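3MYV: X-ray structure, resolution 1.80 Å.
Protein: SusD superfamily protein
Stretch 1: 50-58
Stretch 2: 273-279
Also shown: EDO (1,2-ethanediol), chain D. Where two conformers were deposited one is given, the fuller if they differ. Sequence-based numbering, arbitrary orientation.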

# COMPACT_ATOMS: atom_id res chain seq x y z
N SER A 50 -8.83 -12.71 -9.57
CA SER A 50 -8.78 -12.53 -11.01
C SER A 50 -10.04 -13.03 -11.73
O SER A 50 -10.74 -13.93 -11.27
CB SER A 50 -7.56 -13.30 -11.57
OG SER A 50 -7.39 -13.08 -12.95
N SER A 51 -10.31 -12.42 -12.88
CA SER A 51 -11.21 -13.00 -13.84
C SER A 51 -10.38 -13.97 -14.69
O SER A 51 -9.21 -14.23 -14.37
CB SER A 51 -11.79 -11.92 -14.74
OG SER A 51 -10.76 -11.29 -15.46
N GLU A 52 -10.92 -14.41 -15.82
CA GLU A 52 -10.17 -15.25 -16.77
C GLU A 52 -9.17 -14.43 -17.59
O GLU A 52 -8.32 -14.98 -18.26
CB GLU A 52 -11.12 -16.01 -17.71
CG GLU A 52 -12.06 -16.97 -17.01
CD GLU A 52 -13.11 -17.57 -17.95
OE1 GLU A 52 -12.90 -17.56 -19.19
OE2 GLU A 52 -14.15 -18.03 -17.45
N GLU A 53 -9.25 -13.10 -17.53
CA GLU A 53 -8.36 -12.26 -18.30
C GLU A 53 -6.92 -12.42 -17.85
O GLU A 53 -6.64 -12.66 -16.68
CB GLU A 53 -8.78 -10.80 -18.19
CG GLU A 53 -10.16 -10.52 -18.74
CD GLU A 53 -10.21 -10.55 -20.25
OE1 GLU A 53 -9.31 -9.95 -20.89
OE2 GLU A 53 -11.15 -11.13 -20.80
N SER A 54 -6.00 -12.28 -18.80
CA SER A 54 -4.56 -12.34 -18.54
C SER A 54 -4.05 -11.02 -17.96
O SER A 54 -4.74 -9.99 -18.00
CB SER A 54 -3.82 -12.65 -19.85
OG SER A 54 -4.47 -13.67 -20.58
N GLY A 55 -2.83 -11.06 -17.43
CA GLY A 55 -2.16 -9.90 -16.92
C GLY A 55 -1.78 -9.99 -15.45
O GLY A 55 -1.80 -11.06 -14.83
N VAL A 56 -1.45 -8.83 -14.89
CA VAL A 56 -0.85 -8.77 -13.54
C VAL A 56 -1.81 -9.21 -12.43
O VAL A 56 -1.40 -9.84 -11.45
CB VAL A 56 -0.23 -7.37 -13.22
CG1 VAL A 56 -1.31 -6.32 -13.06
CG2 VAL A 56 0.66 -7.44 -11.98
N CYS A 57 -3.10 -8.91 -12.58
CA CYS A 57 -4.07 -9.41 -11.60
C CYS A 57 -4.05 -10.94 -11.58
O CYS A 57 -4.06 -11.56 -10.52
CB CYS A 57 -5.49 -8.90 -11.91
SG CYS A 57 -5.74 -7.13 -11.50
N ASN A 58 -4.01 -11.54 -12.77
CA ASN A 58 -4.08 -12.98 -12.90
C ASN A 58 -2.83 -13.70 -12.32
O ASN A 58 -2.96 -14.62 -11.53
CB ASN A 58 -4.32 -13.35 -14.35
CG ASN A 58 -4.56 -14.82 -14.54
OD1 ASN A 58 -3.63 -15.59 -14.66
ND2 ASN A 58 -5.81 -15.22 -14.56
C1 EDO D . -16.23 -15.87 -19.35
O1 EDO D . -17.54 -16.21 -19.75
C2 EDO D . -15.43 -15.69 -20.62
O2 EDO D . -14.61 -16.84 -20.79
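Stretch 2 273-279: GYQKGFV

The most unusual feature of this contact is how much of it rests on one lysine, K276. Its backbone carbonyl and its side-chain amine both bind stretch 1, and it has the largest area covered by the other stretch.

Stretch 2 begins as loop. Q275 has positive phi and psi (52/47), K276 returns to -83/-19, and from G277 the chain is extended strand. The strand runs antiparallel to the start of stretch 1. S50 and G277 form a non-hydrogen-bonded bridge pair, with S50 CA 4.2 Å from G277 CA.

One backbone hydrogen bond lies beside this pair. S51 N donates to K276 O at 3.0 Å, nearly straight at 170°. S50 CA also approaches K276 O, at 3.5 Å, as a CA-H...O contact. S51 has chi1 in p, and its OG donates to Q275 O at 2.7 Å. S51 OG also accepts from E53 N at 3.1 Å, so it ties the turn of stretch 1 to the loop of stretch 2.

The K276 side chain runs m, m, t, t. Its end comes nearer to stretch 1 than its CA-to-CB direction suggests. K276 NZ donates to S54 O at 2.7 Å. On the way, K276 CD packs on E53 CB at 3.7 Å, and K276 CB lies 3.8 Å from C57 SG. E53 OE1 is 4.1 Å from K276 NZ, too far for a salt bridge.

F278 reaches back so that its CZ lies 3.6 Å from S51 CB, at an oblique approach. V279 makes no contact with stretch 1.

Two waters bridge the stretches. Water 1 donates to E53 O (2.7 Å) and K276 O (2.8 Å). Water 2 donates to E53 OE2 (2.6 Å) and Q275 OE1 (2.9 Å).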

# COMPACT_ATOMS: atom_id res chain seq x y z
N GLY A 273 -14.06 -1.77 -18.46
CA GLY A 273 -12.68 -1.49 -18.88
C GLY A 273 -12.02 -2.81 -19.28
O GLY A 273 -12.49 -3.48 -20.18
N TYR A 274 -10.97 -3.22 -18.57
CA TYR A 274 -10.33 -4.48 -18.93
C TYR A 274 -10.77 -5.67 -18.06
O TYR A 274 -10.33 -6.80 -18.28
CB TYR A 274 -8.81 -4.31 -19.00
CG TYR A 274 -8.29 -4.07 -20.41
CD1 TYR A 274 -8.61 -4.95 -21.44
CD2 TYR A 274 -7.48 -2.98 -20.72
CE1 TYR A 274 -8.15 -4.76 -22.74
CE2 TYR A 274 -6.99 -2.79 -22.02
CZ TYR A 274 -7.33 -3.69 -23.03
OH TYR A 274 -6.90 -3.52 -24.33
N GLN A 275 -11.66 -5.43 -17.09
CA GLN A 275 -12.36 -6.53 -16.42
C GLN A 275 -11.41 -7.60 -15.87
O GLN A 275 -11.66 -8.79 -16.03
CB GLN A 275 -13.38 -7.13 -17.38
CG GLN A 275 -14.55 -7.93 -16.78
CD GLN A 275 -15.44 -8.48 -17.87
OE1 GLN A 275 -15.17 -9.53 -18.44
NE2 GLN A 275 -16.49 -7.73 -18.22
N LYS A 276 -10.35 -7.16 -15.20
CA LYS A 276 -9.28 -8.03 -14.76
C LYS A 276 -9.54 -8.77 -13.46
O LYS A 276 -8.88 -9.78 -13.18
CB LYS A 276 -7.96 -7.29 -14.61
CG LYS A 276 -7.43 -6.64 -15.91
CD LYS A 276 -7.21 -7.62 -17.07
CE LYS A 276 -6.27 -7.04 -18.14
NZ LYS A 276 -6.11 -8.01 -19.28
N GLY A 277 -10.49 -8.27 -12.69
CA GLY A 277 -10.75 -8.86 -11.38
C GLY A 277 -12.09 -8.48 -10.80
O GLY A 277 -12.74 -7.54 -11.27
N PHE A 278 -12.48 -9.25 -9.79
CA PHE A 278 -13.74 -9.11 -9.06
C PHE A 278 -13.44 -9.13 -7.60
O PHE A 278 -12.34 -9.54 -7.22
CB PHE A 278 -14.66 -10.29 -9.37
CG PHE A 278 -14.79 -10.60 -10.82
CD1 PHE A 278 -15.10 -9.58 -11.74
CD2 PHE A 278 -14.65 -11.90 -11.28
CE1 PHE A 278 -15.25 -9.86 -13.07
CE2 PHE A 278 -14.81 -12.20 -12.63
CZ PHE A 278 -15.11 -11.17 -13.53
N VAL A 279 -14.38 -8.68 -6.76
CA VAL A 279 -14.36 -9.14 -5.38
C VAL A 279 -14.73 -10.63 -5.40
O VAL A 279 -15.37 -11.11 -6.32
CB VAL A 279 -15.25 -8.31 -4.42
CG1 VAL A 279 -14.85 -6.82 -4.50
CG2 VAL A 279 -16.76 -8.52 -4.69
O HOH W 1 -6.91 -10.61 -14.97
O HOH W 2 -13.34 -11.50 -19.40